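Side-chain contact in diaminopimelate decarboxylase (Helicobacter pylori, PDB 2QGH), which catalyses the pyridoxal-phosphate-dependent decarboxylation of meso-diaminopimelate to L-lysine, the last step of bacterial lysine biosynthesis: residues 134-139 / 188-193. Sequence-based numbering, arbitrary orientation.
Sequences MELKTI and FLWAKK
W190 reaches from helix 181-193 to K137 on helix 133-146, and the K137 side chain lies across one side of the six-membered ring. K137 CG makes an off-centre CH-pi contact, 4.2 Å from the ring centroid and nearest to CH2. Beyond it the chain runs extended and then bends at its last torsion (chi4 -78°), which brings NZ to 3.2 Å from W190 CZ2, approaching obliquely. The two side chains cross at about a right angle, and the bend lets both CG and the ammonium meet the same indole. The opposite face of the indole is approached by K193 NZ of its own helix, 4.0 Å above the ring plane and also near the rim.

Closer to the barrel strands, the CB of L136 points toward helix 181-193, and with CG anti to the backbone N (chi1 -167°) the CD2 methyl is the branch that touches. It packs at 4.2 Å from W190 CE3 and at 4.4 Å from A191 CB; the leucine and tryptophan side chains pass one another, pointing opposite ways. F133 joins the cluster, edge-to-face with W190 and in a cation-pi contact with K137.

The two helix segments run nearly parallel (10°) with axes 11.0 Å apart, a spacing bridged by the long side chains. They are neighbouring outer helices of the alpha/beta barrel of this fold-type III enzyme; beneath them, L136 rests on V130, I152 and L197 of three successive barrel strands, and A191 on L197 and P199.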
loop_
_atom_site.group_PDB
_atom_site.type_symbol
_atom_site.label_atom_id
_atom_site.label_comp_id
_atom_site.label_asym_id
_atom_site.label_seq_id
_atom_site.Cartn_x
_atom_site.Cartn_y
_atom_site.Cartn_z
ATOM N N MET A 134 3.926 16.237 -24.737
ATOM C CA MET A 134 2.568 15.837 -25.099
ATOM C C MET A 134 1.566 16.370 -24.074
ATOM O O MET A 134 0.411 16.622 -24.401
ATOM C CB MET A 134 2.452 14.307 -25.207
ATOM C CG MET A 134 1.136 13.838 -25.850
ATOM S SD MET A 134 0.932 12.032 -26.040
ATOM C CE MET A 134 2.255 11.674 -27.267
ATOM N N GLU A 135 2.006 16.540 -22.831
ATOM C CA GLU A 135 1.134 17.079 -21.791
ATOM C C GLU A 135 0.905 18.558 -22.095
ATOM O O GLU A 135 -0.196 19.072 -21.947
ATOM C CB GLU A 135 1.786 16.962 -20.409
ATOM C CG GLU A 135 0.840 17.270 -19.250
ATOM C CD GLU A 135 1.571 17.743 -17.997
ATOM O OE1 GLU A 135 2.701 17.269 -17.748
ATOM O OE2 GLU A 135 1.005 18.579 -17.253
ATOM N N LEU A 136 1.967 19.239 -22.506
ATOM C CA LEU A 136 1.902 20.655 -22.829
ATOM C C LEU A 136 0.915 20.908 -23.970
ATOM O O LEU A 136 0.147 21.868 -23.936
ATOM C CB LEU A 136 3.292 21.164 -23.221
ATOM C CG LEU A 136 3.491 22.682 -23.302
ATOM C CD1 LEU A 136 3.444 23.292 -21.903
ATOM C CD2 LEU A 136 4.832 22.981 -23.960
ATOM N N LYS A 137 0.944 20.047 -24.982
ATOM C CA LYS A 137 0.043 20.188 -26.122
ATOM C C LYS A 137 -1.388 19.874 -25.699
ATOM O O LYS A 137 -2.345 20.452 -26.215
ATOM C CB LYS A 137 0.468 19.243 -27.253
ATOM C CG LYS A 137 1.772 19.634 -27.937
ATOM C CD LYS A 137 2.211 18.566 -28.930
ATOM C CE LYS A 137 3.390 19.024 -29.782
ATOM N NZ LYS A 137 2.974 19.953 -30.873
ATOM N N THR A 138 -1.524 18.952 -24.753
ATOM C CA THR A 138 -2.831 18.559 -24.258
ATOM C C THR A 138 -3.452 19.714 -23.489
ATOM O O THR A 138 -4.629 20.036 -23.672
ATOM C CB THR A 138 -2.716 17.332 -23.348
ATOM O OG1 THR A 138 -2.094 16.270 -24.078
ATOM C CG2 THR A 138 -4.086 16.878 -22.884
ATOM N N ILE A 139 -2.653 20.341 -22.635
ATOM C CA ILE A 139 -3.118 21.471 -21.846
ATOM C C ILE A 139 -3.532 22.613 -22.775
ATOM O O ILE A 139 -4.567 23.259 -22.566
ATOM C CB ILE A 139 -2.010 21.968 -20.900
ATOM C CG1 ILE A 139 -1.647 20.862 -19.905
ATOM C CG2 ILE A 139 -2.469 23.220 -20.167
ATOM C CD1 ILE A 139 -0.420 21.172 -19.046
ATOM N N PHE A 188 9.566 25.251 -23.910
ATOM C CA PHE A 188 9.371 26.626 -23.474
ATOM C C PHE A 188 9.070 27.550 -24.649
ATOM O O PHE A 188 8.114 28.328 -24.612
ATOM C CB PHE A 188 10.617 27.129 -22.740
ATOM C CG PHE A 188 10.510 27.064 -21.246
ATOM C CD1 PHE A 188 11.277 26.160 -20.517
ATOM C CD2 PHE A 188 9.658 27.925 -20.562
ATOM C CE1 PHE A 188 11.199 26.116 -19.127
ATOM C CE2 PHE A 188 9.570 27.892 -19.171
ATOM C CZ PHE A 188 10.340 26.989 -18.452
ATOM N N LEU A 189 9.896 27.476 -25.686
ATOM C CA LEU A 189 9.696 28.314 -26.861
ATOM C C LEU A 189 8.291 28.072 -27.391
ATOM O O LEU A 189 7.602 28.999 -27.809
ATOM C CB LEU A 189 10.737 27.978 -27.937
ATOM C CG LEU A 189 12.185 28.259 -27.522
ATOM C CD1 LEU A 189 13.153 27.765 -28.586
ATOM C CD2 LEU A 189 12.351 29.752 -27.287
ATOM N N TRP A 190 7.872 26.811 -27.336
ATOM C CA TRP A 190 6.560 26.400 -27.809
ATOM C C TRP A 190 5.426 27.037 -27.014
ATOM O O TRP A 190 4.408 27.439 -27.583
ATOM C CB TRP A 190 6.440 24.889 -27.717
ATOM C CG TRP A 190 5.587 24.311 -28.769
ATOM C CD1 TRP A 190 5.967 23.970 -30.038
ATOM C CD2 TRP A 190 4.202 23.990 -28.661
ATOM N NE1 TRP A 190 4.899 23.449 -30.726
ATOM C CE2 TRP A 190 3.802 23.449 -29.904
ATOM C CE3 TRP A 190 3.258 24.104 -27.636
ATOM C CZ2 TRP A 190 2.498 23.020 -30.149
ATOM C CZ3 TRP A 190 1.965 23.679 -27.875
ATOM C CH2 TRP A 190 1.596 23.140 -29.126
ATOM N N ALA A 191 5.597 27.116 -25.697
ATOM C CA ALA A 191 4.580 27.706 -24.836
ATOM C C ALA A 191 4.555 29.222 -25.012
ATOM O O ALA A 191 3.529 29.861 -24.792
ATOM C CB ALA A 191 4.849 27.348 -23.371
ATOM N N LYS A 192 5.686 29.793 -25.410
ATOM C CA LYS A 192 5.779 31.236 -25.621
ATOM C C LYS A 192 4.950 31.641 -26.842
ATOM O O LYS A 192 4.150 32.567 -26.773
ATOM C CB LYS A 192 7.246 31.641 -25.818
ATOM C CG LYS A 192 7.489 33.126 -26.007
ATOM C CD LYS A 192 8.981 33.392 -26.200
ATOM C CE LYS A 192 9.291 34.867 -26.420
ATOM N NZ LYS A 192 8.864 35.351 -27.767
ATOM N N LYS A 193 5.143 30.927 -27.948
ATOM C CA LYS A 193 4.425 31.187 -29.198
ATOM C C LYS A 193 2.916 30.988 -29.054
ATOM O O LYS A 193 2.122 31.743 -29.615
ATOM C CB LYS A 193 4.927 30.256 -30.307
ATOM C CG LYS A 193 6.431 30.227 -30.492
ATOM C CD LYS A 193 6.834 29.364 -31.693
ATOM C CE LYS A 193 6.516 27.869 -31.490
ATOM N NZ LYS A 193 5.053 27.538 -31.502
#